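Local coordinates for protein putative nudix hydrolase family member (PDB 3F13) that probably acts as a magnesium-dependent hydrolase of the Nudix family, its substrate not established, at residues A105-S109 / P110-M114; G44-N47 / R48-R52; L145-A148 / R149-K153; H77-F81 / N82-V86. All coordinates share one frame; numbering follows the deposited sequence.

Contact 1 (A105-S109 / P110-M114); sequences ALVSS and PDTDM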
ATOM      1  N   ALA B 105       7.992  -9.678  18.714  1.00 36.57           N
ATOM      2  CA  ALA B 105       8.281  -8.654  19.716  1.00 35.94           C
ATOM      3  C   ALA B 105       8.328  -7.274  19.062  1.00 36.00           C
ATOM      4  O   ALA B 105       8.034  -7.134  17.879  1.00 35.15           O
ATOM      5  CB  ALA B 105       9.596  -8.952  20.434  1.00 36.25           C
ATOM      6  N   LEU B 106       8.672  -6.257  19.842  1.00 36.06           N
ATOM      7  CA  LEU B 106       8.624  -4.875  19.387  1.00 35.66           C
ATOM      8  C   LEU B 106       9.964  -4.223  19.649  1.00 36.60           C
ATOM      9  O   LEU B 106      10.573  -4.430  20.711  1.00 36.56           O
ATOM     10  CB  LEU B 106       7.540  -4.116  20.146  1.00 35.98           C
ATOM     11  CG  LEU B 106       6.175  -4.729  19.943  1.00 36.22           C
ATOM     12  CD1 LEU B 106       5.131  -3.909  20.694  1.00 36.44           C
ATOM     13  CD2 LEU B 106       5.895  -4.773  18.440  1.00 36.78           C
ATOM     14  N   VAL B 107      10.434  -3.438  18.693  1.00 36.73           N
ATOM     15  CA  VAL B 107      11.724  -2.791  18.832  1.00 37.91           C
ATOM     16  C   VAL B 107      11.568  -1.264  18.925  1.00 38.67           C
ATOM     17  O   VAL B 107      10.938  -0.673  18.059  1.00 38.10           O
ATOM     18  CB  VAL B 107      12.594  -3.098  17.638  1.00 37.54           C
ATOM     19  CG1 VAL B 107      13.738  -2.092  17.587  1.00 37.39           C
ATOM     20  CG2 VAL B 107      13.066  -4.555  17.678  1.00 38.48           C
ATOM     21  N   SER B 108      12.145  -0.630  19.954  1.00 39.76           N
ATOM     22  CA  SER B 108      11.939   0.831  20.167  1.00 40.86           C
ATOM     23  C   SER B 108      13.030   1.722  19.577  1.00 41.66           C
ATOM     24  O   SER B 108      12.841   2.943  19.418  1.00 42.98           O
ATOM     25  CB  SER B 108      11.750   1.158  21.664  1.00 41.55           C
ATOM     26  N   SER B 109      14.179   1.139  19.260  1.00 41.23           N
ATOM     27  CA  SER B 109      15.235   1.901  18.612  1.00 41.07           C
ATOM     28  C   SER B 109      16.220   0.951  17.943  1.00 41.03           C
ATOM     29  O   SER B 109      16.312  -0.211  18.341  1.00 41.49           O
ATOM     30  CB  SER B 109      15.922   2.858  19.607  1.00 41.16           C
ATOM     31  OG  SER B 109      17.174   2.379  20.032  1.00 39.68           O
ATOM     32  N   PRO B 110      16.925   1.424  16.900  1.00 40.90           N
ATOM     33  CA  PRO B 110      17.836   0.583  16.136  1.00 40.91           C
ATOM     34  C   PRO B 110      19.023   0.163  16.998  1.00 41.11           C
ATOM     35  O   PRO B 110      19.797  -0.700  16.604  1.00 40.98           O
ATOM     36  CB  PRO B 110      18.318   1.506  15.019  1.00 41.48           C
ATOM     37  CG  PRO B 110      17.334   2.656  15.010  1.00 41.63           C
ATOM     38  CD  PRO B 110      16.948   2.816  16.431  1.00 41.38           C
ATOM     39  N   ASP B 111      19.161   0.778  18.165  1.00 41.21           N
ATOM     40  CA  ASP B 111      20.230   0.389  19.084  1.00 41.56           C
ATOM     41  C   ASP B 111      19.713  -0.511  20.178  1.00 41.16           C
ATOM     42  O   ASP B 111      20.323  -0.618  21.236  1.00 41.85           O
ATOM     43  CB  ASP B 111      20.875   1.619  19.705  1.00 42.12           C
ATOM     44  CG  ASP B 111      21.599   2.450  18.689  1.00 44.44           C
ATOM     45  OD1 ASP B 111      21.279   3.667  18.616  1.00 48.61           O
ATOM     46  OD2 ASP B 111      22.470   1.894  17.950  1.00 44.15           O
ATOM     47  N   THR B 112      18.582  -1.156  19.929  1.00 40.39           N
ATOM     48  CA  THR B 112      18.004  -2.066  20.907  1.00 40.07           C
ATOM     49  C   THR B 112      18.978  -3.181  21.317  1.00 40.73           C
ATOM     50  O   THR B 112      19.856  -3.592  20.542  1.00 40.00           O
ATOM     51  CB  THR B 112      16.770  -2.753  20.360  1.00 39.21           C
ATOM     52  OG1 THR B 112      16.332  -3.726  21.322  1.00 39.90           O
ATOM     53  CG2 THR B 112      17.109  -3.466  19.058  1.00 38.46           C
ATOM     54  N   ASP B 113      18.780  -3.663  22.547  1.00 42.19           N
ATOM     55  CA  ASP B 113      19.537  -4.763  23.154  1.00 43.23           C
ATOM     56  C   ASP B 113      19.219  -6.125  22.561  1.00 42.58           C
ATOM     57  O   ASP B 113      19.981  -7.095  22.687  1.00 42.33           O
ATOM     58  CB  ASP B 113      19.176  -4.823  24.639  1.00 44.22           C
ATOM     59  CG  ASP B 113      19.871  -3.763  25.420  1.00 47.23           C
ATOM     60  OD1 ASP B 113      20.951  -3.344  24.926  1.00 51.15           O
ATOM     61  OD2 ASP B 113      19.358  -3.348  26.492  1.00 49.58           O
ATOM     62  N   MET B 114      18.053  -6.190  21.952  1.00 41.38           N
ATOM     63  CA  MET B 114      17.515  -7.414  21.412  1.00 40.97           C
ATOM     64  C   MET B 114      18.440  -7.956  20.342  1.00 40.33           C
ATOM     65  O   MET B 114      19.174  -7.207  19.673  1.00 40.15           O
ATOM     66  CB  MET B 114      16.094  -7.105  20.901  1.00 40.60           C
ATOM     67  CG  MET B 114      15.478  -8.010  19.877  1.00 42.23           C
ATOM     68  SD  MET B 114      13.676  -7.756  19.900  1.00 39.50           S
ATOM     69  CE  MET B 114      13.460  -6.337  20.951  1.00 39.96           C
TER
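V107 turns its two methyl branches to different partners in the loop that follows its strand: CG1 meets T112, and CG2 meets the end of M114. The V107 and T112 side chains stand at roughly a right angle, and V107 CG1 and T112 CG2 touch at 3.9 Å. Toward M114 the approach is oblique. The methionine runs out with CG anti to its own N, then bends at chi3 (9°), which curls CE back onto the strand. There M114 CE lies 3.7 Å from V107 CG2 and near L106 O. M114 SD is the atom nearest A105, 4.3 Å from A105 CB. The chain comes back through a type I beta turn from S109 to T112, just after strand 103-107. T112 N closes it on S109 O at 2.9 Å, arriving from well above the carbonyl plane. S109 OG accepts D111 N, the amide just before that of T112, at 3.2 Å. A second small motif carries the chain on to M114: T112 OG1, anti to the T112 backbone N, accepts M114 N at 3.1 Å in an ST turn, and the bond is almost straight (170°). That same rotation leaves T112 CG2 to face the valine. Helix 118-132 covers the turn, with R121 donating to the carbonyl oxygens of P110 and T112, R125 in a salt bridge with D111, and L124 packed on V107. From strand 28-33, V31 packs on both V107 and M114.

Contact 2 (G44-N47 / R48-R52); sequences GKAN and RGELR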
ATOM      1  N   GLY B  44       9.710 -11.436   3.182  1.00 29.07           N
ATOM      2  CA  GLY B  44      10.152 -12.683   2.540  1.00 29.89           C
ATOM      3  C   GLY B  44      10.490 -12.524   1.074  1.00 29.73           C
ATOM      4  O   GLY B  44      10.477 -11.443   0.541  1.00 28.16           O
ATOM      5  N   LYS B  45      10.781 -13.632   0.408  1.00 28.70           N
ATOM      6  CA  LYS B  45      11.153 -13.569  -0.969  1.00 29.79           C
ATOM      7  C   LYS B  45       9.933 -13.476  -1.880  1.00 29.74           C
ATOM      8  O   LYS B  45       8.902 -14.120  -1.636  1.00 30.06           O
ATOM      9  CB  LYS B  45      11.988 -14.798  -1.323  1.00 30.49           C
ATOM     10  CG  LYS B  45      12.796 -14.633  -2.581  1.00 35.10           C
ATOM     11  CD  LYS B  45      13.526 -15.941  -2.926  1.00 41.21           C
ATOM     12  CE  LYS B  45      13.909 -15.958  -4.384  1.00 43.47           C
ATOM     13  NZ  LYS B  45      15.234 -16.650  -4.559  1.00 50.30           N
ATOM     14  N   ALA B  46      10.055 -12.673  -2.924  1.00 29.68           N
ATOM     15  CA  ALA B  46       9.016 -12.510  -3.948  1.00 30.43           C
ATOM     16  C   ALA B  46       9.022 -13.677  -4.953  1.00 30.58           C
ATOM     17  O   ALA B  46      10.083 -14.130  -5.353  1.00 30.78           O
ATOM     18  CB  ALA B  46       9.255 -11.229  -4.691  1.00 31.65           C
ATOM     19  N   ASN B  47       7.860 -14.151  -5.376  1.00 32.83           N
ATOM     20  CA  ASN B  47       7.855 -15.228  -6.396  1.00 32.57           C
ATOM     21  C   ASN B  47       8.072 -14.621  -7.768  1.00 33.11           C
ATOM     22  O   ASN B  47       7.855 -13.415  -7.974  1.00 32.52           O
ATOM     23  CB  ASN B  47       6.531 -15.989  -6.381  1.00 33.41           C
ATOM     24  CG  ASN B  47       6.275 -16.697  -5.071  1.00 33.84           C
ATOM     25  OD1 ASN B  47       5.159 -16.655  -4.550  1.00 39.97           O
ATOM     26  ND2 ASN B  47       7.295 -17.352  -4.533  1.00 34.36           N
ATOM     27  N   ARG B  48       8.518 -15.442  -8.718  1.00 32.39           N
ATOM     28  CA  ARG B  48       8.563 -14.997 -10.103  1.00 32.70           C
ATOM     29  C   ARG B  48       7.184 -14.477 -10.511  1.00 32.12           C
ATOM     30  O   ARG B  48       6.165 -15.037 -10.122  1.00 33.80           O
ATOM     31  CB  ARG B  48       8.970 -16.172 -11.009  1.00 32.02           C
ATOM     32  CG  ARG B  48      10.449 -16.513 -10.980  1.00 31.20           C
ATOM     33  CD  ARG B  48      10.650 -17.872 -11.757  1.00 30.74           C
ATOM     34  NE  ARG B  48      11.986 -18.412 -11.567  1.00 33.25           N
ATOM     35  CZ  ARG B  48      12.298 -19.224 -10.564  1.00 31.51           C
ATOM     36  NH1 ARG B  48      11.356 -19.611  -9.707  1.00 32.98           N
ATOM     37  NH2 ARG B  48      13.540 -19.677 -10.442  1.00 36.36           N
ATOM     38  N   GLY B  49       7.129 -13.401 -11.281  1.00 32.65           N
ATOM     39  CA  GLY B  49       5.853 -12.827 -11.671  1.00 31.47           C
ATOM     40  C   GLY B  49       5.162 -11.959 -10.629  1.00 32.16           C
ATOM     41  O   GLY B  49       4.117 -11.369 -10.912  1.00 32.38           O
ATOM     42  N   GLU B  50       5.739 -11.885  -9.428  1.00 30.84           N
ATOM     43  CA  GLU B  50       5.113 -11.220  -8.285  1.00 30.46           C
ATOM     44  C   GLU B  50       5.959 -10.027  -7.883  1.00 29.14           C
ATOM     45  O   GLU B  50       7.143 -10.190  -7.576  1.00 28.01           O
ATOM     46  CB  GLU B  50       5.082 -12.172  -7.083  1.00 30.25           C
ATOM     47  CG  GLU B  50       4.331 -11.654  -5.869  1.00 33.74           C
ATOM     48  CD  GLU B  50       4.412 -12.616  -4.691  1.00 34.75           C
ATOM     49  OE1 GLU B  50       3.375 -12.801  -3.999  1.00 36.98           O
ATOM     50  OE2 GLU B  50       5.504 -13.192  -4.470  1.00 35.49           O
ATOM     51  N   LEU B  51       5.360  -8.836  -7.874  1.00 27.62           N
ATOM     52  CA  LEU B  51       6.046  -7.657  -7.370  1.00 26.79           C
ATOM     53  C   LEU B  51       6.353  -7.792  -5.872  1.00 26.05           C
ATOM     54  O   LEU B  51       5.657  -8.507  -5.147  1.00 25.37           O
ATOM     55  CB  LEU B  51       5.137  -6.450  -7.563  1.00 25.72           C
ATOM     56  CG  LEU B  51       4.822  -6.157  -9.025  1.00 27.67           C
ATOM     57  CD1 LEU B  51       3.712  -5.082  -9.131  1.00 32.08           C
ATOM     58  CD2 LEU B  51       6.077  -5.701  -9.776  1.00 30.13           C
ATOM     59  N   ARG B  52       7.396  -7.123  -5.406  1.00 25.09           N
ATOM     60  CA  ARG B  52       7.694  -7.099  -3.967  1.00 25.19           C
ATOM     61  C   ARG B  52       6.542  -6.546  -3.137  1.00 25.67           C
ATOM     62  O   ARG B  52       6.304  -6.984  -2.019  1.00 25.57           O
ATOM     63  CB  ARG B  52       9.019  -6.374  -3.702  1.00 25.67           C
ATOM     64  CG  ARG B  52      10.163  -7.364  -3.900  1.00 24.16           C
ATOM     65  CD  ARG B  52      11.528  -6.737  -3.995  1.00 25.01           C
ATOM     66  NE  ARG B  52      11.745  -6.131  -5.300  1.00 26.13           N
ATOM     67  CZ  ARG B  52      12.910  -5.591  -5.687  1.00 26.68           C
ATOM     68  NH1 ARG B  52      12.995  -5.032  -6.866  1.00 28.57           N
ATOM     69  NH2 ARG B  52      14.003  -5.639  -4.908  1.00 27.17           N
TER
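E50 swings its CG anti to its backbone N (chi1 -174°) and stays extended from there, which carries the carboxylate back to N47. The two residues are the ends of a type II beta turn in the opening loop of the Nudix box, the loop-helix-loop signature of the family, between strand 43-45 and helix 52-64. E50 OE2 receives N47 N at 2.7 Å on its anti lone pair, and the bond is practically straight (177°). E50 N closes the turn on N47 O at 3.0 Å, coming from above the carbonyl plane. N47 and E50 are thus joined twice, once through backbone atoms and once through the E50 carboxylate. G49 has a positive phi (79°), a conformation where a side chain would crowd the preceding carbonyl oxygen. The other carboxylate oxygen of E50, OE1, forms a salt bridge with R58, which also donates to K45 O and so ties the loop to the helix that follows it. A46 fills the inner side of the bend, its CB 3.7 Å from E50 O and 4.0 Å from the CG of R52, whose guanidinium goes on to the hairpin strand 82-90, at A83 O. The amide of N47 lies almost coplanar with the E50 carboxylate, but N47 OD1 and E50 OE2, 3.5 Å apart, are both acceptors and do not bond.

Contact 3 (L145-A148 / R149-K153); sequences LGLA and RYIAK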
ATOM      1  N   LEU B 145       2.227   7.481   9.909  1.00 26.06           N
ATOM      2  CA  LEU B 145       2.391   7.187  11.332  1.00 27.61           C
ATOM      3  C   LEU B 145       1.274   7.838  12.180  1.00 27.91           C
ATOM      4  O   LEU B 145       0.673   7.204  13.072  1.00 29.29           O
ATOM      5  CB  LEU B 145       3.791   7.593  11.777  1.00 29.37           C
ATOM      6  CG  LEU B 145       4.841   6.588  11.280  1.00 29.10           C
ATOM      7  CD1 LEU B 145       6.213   7.021  11.767  1.00 33.25           C
ATOM      8  CD2 LEU B 145       4.545   5.155  11.726  1.00 32.01           C
ATOM      9  N   GLY B 146       0.937   9.067  11.825  1.00 27.51           N
ATOM     10  CA  GLY B 146      -0.164   9.792  12.452  1.00 26.80           C
ATOM     11  C   GLY B 146      -1.507   9.103  12.272  1.00 25.85           C
ATOM     12  O   GLY B 146      -2.279   9.020  13.202  1.00 26.24           O
ATOM     13  N   LEU B 147      -1.785   8.626  11.057  1.00 24.82           N
ATOM     14  CA  LEU B 147      -2.925   7.778  10.789  1.00 24.15           C
ATOM     15  C   LEU B 147      -2.949   6.554  11.704  1.00 25.29           C
ATOM     16  O   LEU B 147      -3.959   6.274  12.362  1.00 25.22           O
ATOM     17  CB  LEU B 147      -2.941   7.388   9.287  1.00 24.34           C
ATOM     18  CG  LEU B 147      -4.161   6.542   8.885  1.00 24.44           C
ATOM     19  CD1 LEU B 147      -5.473   7.166   9.364  1.00 24.21           C
ATOM     20  CD2 LEU B 147      -4.165   6.339   7.378  1.00 28.62           C
ATOM     21  N   ALA B 148      -1.861   5.808  11.769  1.00 26.60           N
ATOM     22  CA  ALA B 148      -1.850   4.622  12.610  1.00 28.36           C
ATOM     23  C   ALA B 148      -2.162   4.997  14.067  1.00 30.18           C
ATOM     24  O   ALA B 148      -2.953   4.327  14.739  1.00 30.59           O
ATOM     25  CB  ALA B 148      -0.528   3.938  12.517  1.00 29.50           C
ATOM     26  N   ARG B 149      -1.545   6.067  14.539  1.00 28.84           N
ATOM     27  CA  ARG B 149      -1.794   6.552  15.899  1.00 31.45           C
ATOM     28  C   ARG B 149      -3.234   6.910  16.156  1.00 30.70           C
ATOM     29  O   ARG B 149      -3.774   6.581  17.223  1.00 31.03           O
ATOM     30  CB  ARG B 149      -0.915   7.747  16.192  1.00 32.11           C
ATOM     31  CG  ARG B 149       0.448   7.329  16.654  1.00 37.29           C
ATOM     32  CD  ARG B 149       1.193   8.477  17.310  1.00 42.21           C
ATOM     33  NE  ARG B 149       1.633   9.437  16.307  1.00 48.73           N
ATOM     34  CZ  ARG B 149       2.787   9.350  15.654  1.00 48.53           C
ATOM     35  NH1 ARG B 149       3.646   8.350  15.895  1.00 49.57           N
ATOM     36  NH2 ARG B 149       3.083  10.272  14.769  1.00 49.11           N
ATOM     37  N   TYR B 150      -3.854   7.595  15.206  1.00 30.17           N
ATOM     38  CA  TYR B 150      -5.256   7.905  15.345  1.00 30.78           C
ATOM     39  C   TYR B 150      -6.094   6.631  15.394  1.00 31.30           C
ATOM     40  O   TYR B 150      -7.048   6.560  16.166  1.00 31.54           O
ATOM     41  CB  TYR B 150      -5.739   8.806  14.210  1.00 30.33           C
ATOM     42  CG  TYR B 150      -7.234   9.009  14.183  1.00 31.53           C
ATOM     43  CD1 TYR B 150      -7.860   9.904  15.051  1.00 33.47           C
ATOM     44  CD2 TYR B 150      -8.014   8.318  13.277  1.00 33.48           C
ATOM     45  CE1 TYR B 150      -9.243  10.092  15.012  1.00 35.07           C
ATOM     46  CE2 TYR B 150      -9.395   8.479  13.232  1.00 33.98           C
ATOM     47  CZ  TYR B 150      -9.993   9.373  14.087  1.00 36.59           C
ATOM     48  OH  TYR B 150     -11.346   9.515  14.007  1.00 36.15           O
ATOM     49  N   ILE B 151      -5.759   5.643  14.567  1.00 32.77           N
ATOM     50  CA  ILE B 151      -6.545   4.387  14.545  1.00 33.99           C
ATOM     51  C   ILE B 151      -6.466   3.724  15.907  1.00 34.89           C
ATOM     52  O   ILE B 151      -7.475   3.260  16.460  1.00 34.71           O
ATOM     53  CB  ILE B 151      -5.991   3.333  13.571  1.00 34.65           C
ATOM     54  CG1 ILE B 151      -5.652   3.919  12.223  1.00 34.92           C
ATOM     55  CG2 ILE B 151      -7.075   2.234  13.337  1.00 34.61           C
ATOM     56  CD1 ILE B 151      -6.868   4.318  11.527  1.00 34.03           C
ATOM     57  N   ALA B 152      -5.260   3.698  16.452  1.00 35.41           N
ATOM     58  CA  ALA B 152      -5.015   3.064  17.740  1.00 35.93           C
ATOM     59  C   ALA B 152      -5.765   3.802  18.851  1.00 37.07           C
ATOM     60  O   ALA B 152      -6.340   3.180  19.747  1.00 37.90           O
ATOM     61  CB  ALA B 152      -3.522   3.022  18.012  1.00 36.63           C
ATOM     62  N   LYS B 153      -5.784   5.131  18.778  1.00 37.37           N
ATOM     63  CA  LYS B 153      -6.486   5.948  19.761  1.00 38.64           C
ATOM     64  C   LYS B 153      -7.977   5.631  19.771  1.00 39.56           C
ATOM     65  O   LYS B 153      -8.553   5.398  20.829  1.00 39.38           O
ATOM     66  CB  LYS B 153      -6.282   7.441  19.510  1.00 37.98           C
ATOM     67  CG  LYS B 153      -7.163   8.332  20.405  1.00 41.77           C
ATOM     68  CD  LYS B 153      -6.466   8.664  21.737  1.00 47.23           C
ATOM     69  CE  LYS B 153      -7.420   8.490  22.954  1.00 48.93           C
ATOM     70  NZ  LYS B 153      -7.904   7.076  23.167  1.00 49.25           N
TER
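L147 and I151, one helical turn apart, make the tight side of this piece of helix 136-157: their CD1 methyls meet at 3.8 Å as the two chains cross at a slant. L147 has its CG anti to the backbone N (chi1 -177°), and its outer branch bends back toward the isoleucine. L147 also packs on I90 of strand 82-90 and on L72 of the second subunit, which places it in the contact between subunits. L145 is also buried, against L88 and Y127. The other side is looser. R149 is exposed; its chain bends at chi3 and lays the guanidinium back over the preceding turn, with L145 O 3.9 Å above the plane, over its centre. R149 NH2 lies 4.1 Å from L145 CB. Beneath both sides runs the regular alpha-helical ladder, R149 N to L145 O, Y150 N to G146 O, I151 N to L147 O and A152 N to A148 O, each 2.9 Å long. Because L145 O lies over the face of the R149 guanidinium and not in line with one of its N-H groups, it probably adds a modest electrostatic attraction rather than a directed bond.

Contact 4 (H77-F81 / N82-V86); sequences HITPF and NAHKV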
ATOM      1  N   HIS B  77      17.248  -1.836   0.072  1.00 30.32           N
ATOM      2  CA  HIS B  77      18.375  -2.167   0.907  1.00 31.01           C
ATOM      3  C   HIS B  77      19.009  -3.404   0.272  1.00 31.15           C
ATOM      4  O   HIS B  77      18.368  -4.455   0.229  1.00 29.14           O
ATOM      5  CB  HIS B  77      17.897  -2.529   2.305  1.00 31.64           C
ATOM      6  CG  HIS B  77      18.998  -2.938   3.226  1.00 35.44           C
ATOM      7  ND1 HIS B  77      19.761  -2.025   3.916  1.00 35.32           N
ATOM      8  CD2 HIS B  77      19.470  -4.159   3.566  1.00 36.77           C
ATOM      9  CE1 HIS B  77      20.656  -2.666   4.648  1.00 37.49           C
ATOM     10  NE2 HIS B  77      20.505  -3.962   4.449  1.00 39.18           N
ATOM     11  N   ILE B  78      20.228  -3.291  -0.254  1.00 30.70           N
ATOM     12  CA  ILE B  78      20.856  -4.490  -0.825  1.00 30.53           C
ATOM     13  C   ILE B  78      21.912  -5.095   0.113  1.00 29.95           C
ATOM     14  O   ILE B  78      22.634  -4.401   0.813  1.00 29.18           O
ATOM     15  CB  ILE B  78      21.470  -4.274  -2.240  1.00 31.42           C
ATOM     16  CG1 ILE B  78      22.682  -3.346  -2.153  1.00 33.07           C
ATOM     17  CG2 ILE B  78      20.396  -3.711  -3.206  1.00 33.17           C
ATOM     18  CD1 ILE B  78      23.541  -3.308  -3.387  1.00 36.60           C
ATOM     19  N   THR B  79      22.010  -6.408   0.066  1.00 28.94           N
ATOM     20  CA  THR B  79      23.051  -7.122   0.804  1.00 30.20           C
ATOM     21  C   THR B  79      23.719  -8.055  -0.210  1.00 30.31           C
ATOM     22  O   THR B  79      23.365  -8.038  -1.385  1.00 29.27           O
ATOM     23  CB  THR B  79      22.422  -7.979   1.894  1.00 29.97           C
ATOM     24  OG1 THR B  79      21.927  -9.171   1.284  1.00 31.47           O
ATOM     25  CG2 THR B  79      21.254  -7.223   2.542  1.00 31.13           C
ATOM     26  N   PRO B  80      24.650  -8.914   0.245  1.00 31.32           N
ATOM     27  CA  PRO B  80      25.364  -9.678  -0.779  1.00 32.13           C
ATOM     28  C   PRO B  80      24.496 -10.682  -1.490  1.00 32.25           C
ATOM     29  O   PRO B  80      24.822 -11.051  -2.620  1.00 32.76           O
ATOM     30  CB  PRO B  80      26.497 -10.367   0.011  1.00 32.65           C
ATOM     31  CG  PRO B  80      26.766  -9.394   1.180  1.00 32.60           C
ATOM     32  CD  PRO B  80      25.315  -8.979   1.559  1.00 32.33           C
ATOM     33  N   PHE B  81      23.384 -11.067  -0.862  1.00 32.17           N
ATOM     34  CA  PHE B  81      22.494 -12.096  -1.392  1.00 33.20           C
ATOM     35  C   PHE B  81      21.105 -11.642  -1.865  1.00 31.70           C
ATOM     36  O   PHE B  81      20.497 -12.301  -2.718  1.00 30.94           O
ATOM     37  CB  PHE B  81      22.299 -13.179  -0.334  1.00 34.79           C
ATOM     38  CG  PHE B  81      23.525 -14.030  -0.133  1.00 39.56           C
ATOM     39  CD1 PHE B  81      23.710 -15.191  -0.883  1.00 44.22           C
ATOM     40  CD2 PHE B  81      24.497 -13.644   0.760  1.00 42.76           C
ATOM     41  CE1 PHE B  81      24.856 -15.971  -0.712  1.00 45.77           C
ATOM     42  CE2 PHE B  81      25.644 -14.396   0.928  1.00 45.43           C
ATOM     43  CZ  PHE B  81      25.828 -15.564   0.187  1.00 46.37           C
ATOM     44  N   ASN B  82      20.611 -10.559  -1.267  1.00 31.16           N
ATOM     45  CA  ASN B  82      19.221 -10.139  -1.414  1.00 30.32           C
ATOM     46  C   ASN B  82      19.068  -8.657  -1.756  1.00 29.01           C
ATOM     47  O   ASN B  82      19.874  -7.806  -1.328  1.00 28.26           O
ATOM     48  CB  ASN B  82      18.479 -10.465  -0.122  1.00 31.52           C
ATOM     49  CG  ASN B  82      18.408 -11.971   0.107  1.00 33.80           C
ATOM     50  OD1 ASN B  82      18.063 -12.726  -0.806  1.00 40.43           O
ATOM     51  ND2 ASN B  82      18.786 -12.411   1.279  1.00 36.86           N
ATOM     52  N   ALA B  83      18.053  -8.344  -2.553  1.00 27.46           N
ATOM     53  CA  ALA B  83      17.688  -6.952  -2.799  1.00 27.34           C
ATOM     54  C   ALA B  83      16.331  -6.648  -2.152  1.00 27.45           C
ATOM     55  O   ALA B  83      15.315  -7.104  -2.643  1.00 27.30           O
ATOM     56  CB  ALA B  83      17.649  -6.641  -4.301  1.00 27.02           C
ATOM     57  N   HIS B  84      16.317  -5.878  -1.051  1.00 26.95           N
ATOM     58  CA  HIS B  84      15.072  -5.658  -0.343  1.00 25.84           C
ATOM     59  C   HIS B  84      14.411  -4.395  -0.855  1.00 26.20           C
ATOM     60  O   HIS B  84      15.109  -3.414  -1.134  1.00 26.33           O
ATOM     61  CB  HIS B  84      15.318  -5.401   1.158  1.00 26.56           C
ATOM     62  CG  HIS B  84      15.866  -6.584   1.900  1.00 26.88           C
ATOM     63  ND1 HIS B  84      15.113  -7.338   2.775  1.00 29.86           N
ATOM     64  CD2 HIS B  84      17.104  -7.129   1.903  1.00 29.41           C
ATOM     65  CE1 HIS B  84      15.869  -8.291   3.298  1.00 30.60           C
ATOM     66  NE2 HIS B  84      17.086  -8.178   2.793  1.00 31.60           N
ATOM     67  N   LYS B  85      13.094  -4.418  -1.012  1.00 25.26           N
ATOM     68  CA  LYS B  85      12.344  -3.141  -0.926  1.00 24.88           C
ATOM     69  C   LYS B  85      11.740  -3.059   0.462  1.00 25.25           C
ATOM     70  O   LYS B  85      11.143  -4.025   0.961  1.00 24.17           O
ATOM     71  CB  LYS B  85      11.262  -3.009  -1.987  1.00 24.66           C
ATOM     72  CG  LYS B  85      11.815  -2.619  -3.361  1.00 29.34           C
ATOM     73  CD  LYS B  85      10.747  -2.409  -4.390  1.00 33.72           C
ATOM     74  CE  LYS B  85      11.402  -1.989  -5.693  1.00 36.63           C
ATOM     75  NZ  LYS B  85      12.174  -0.706  -5.569  1.00 40.46           N
ATOM     76  N   VAL B  86      11.847  -1.883   1.078  1.00 23.24           N
ATOM     77  CA  VAL B  86      11.381  -1.709   2.441  1.00 23.68           C
ATOM     78  C   VAL B  86      10.158  -0.801   2.461  1.00 23.12           C
ATOM     79  O   VAL B  86      10.209   0.258   1.844  1.00 23.92           O
ATOM     80  CB  VAL B  86      12.507  -1.042   3.282  1.00 24.12           C
ATOM     81  CG1 VAL B  86      12.070  -0.836   4.759  1.00 26.59           C
ATOM     82  CG2 VAL B  86      13.748  -1.932   3.232  1.00 24.35           C
TER
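T79 OG1 is gripped by two backbone amides, F81 N and N82 N, each 3.2 Å away. The first makes an ST turn; the second comes from the start of the returning strand. OG1 can serve both because it sits between the backbone N and the carbonyl carbon of T79 (chi1 80°). T79 N then donates to N82 O at 2.9 Å, an almost straight bond (170°), and the CA of I78 brings its hydrogen to the same oxygen. These bonds close the end of a beta hairpin. Behind them H77 and H84 form an antiparallel hydrogen-bonded pair, H84 N to H77 O at 2.8 Å and H77 N to H84 O at 2.9 Å. Their side chains run side by side, and the imidazoles make an offset edge-to-face pair, the edge of H77 toward the face of H84, with planes 68° apart. H77 O also lies near the plane of the H84 ring, at its edge, 3.4 Å from H84 CD2. I78 and A83 are the next, non-hydrogen-bonded pair, and their methyls touch lightly on the other face of the sheet. Helix 118-132 lies over the histidine face, where H77 NE2 is hydrogen-bonded to E119 and I123 packs on H77 and V86; H84 ND1 is hydrogen-bonded to T20 of the parallel neighbour strand 16-25.

Overall arrangement
Contacts 1, 2 and 4 lie at the surface, where turns or hairpin ends leave strands of one mixed sheet, and amides, hydroxyls or a carboxylate hold each bend. Contact 3 is partly buried, away from the turns, and relies on helical backbone bonds with aliphatic packing. Contacts 2 and 4 are direct neighbours, touching through R52, which links the Nudix-box loop to the hairpin. Helix 118-132 covers both contact 1 and contact 4, and also packs against contact 3. Contacts 1 and 2 lie on opposite sides of the chain's centre, their centres about 28 Å apart. Contacts 2 and 3 both touch the second subunit.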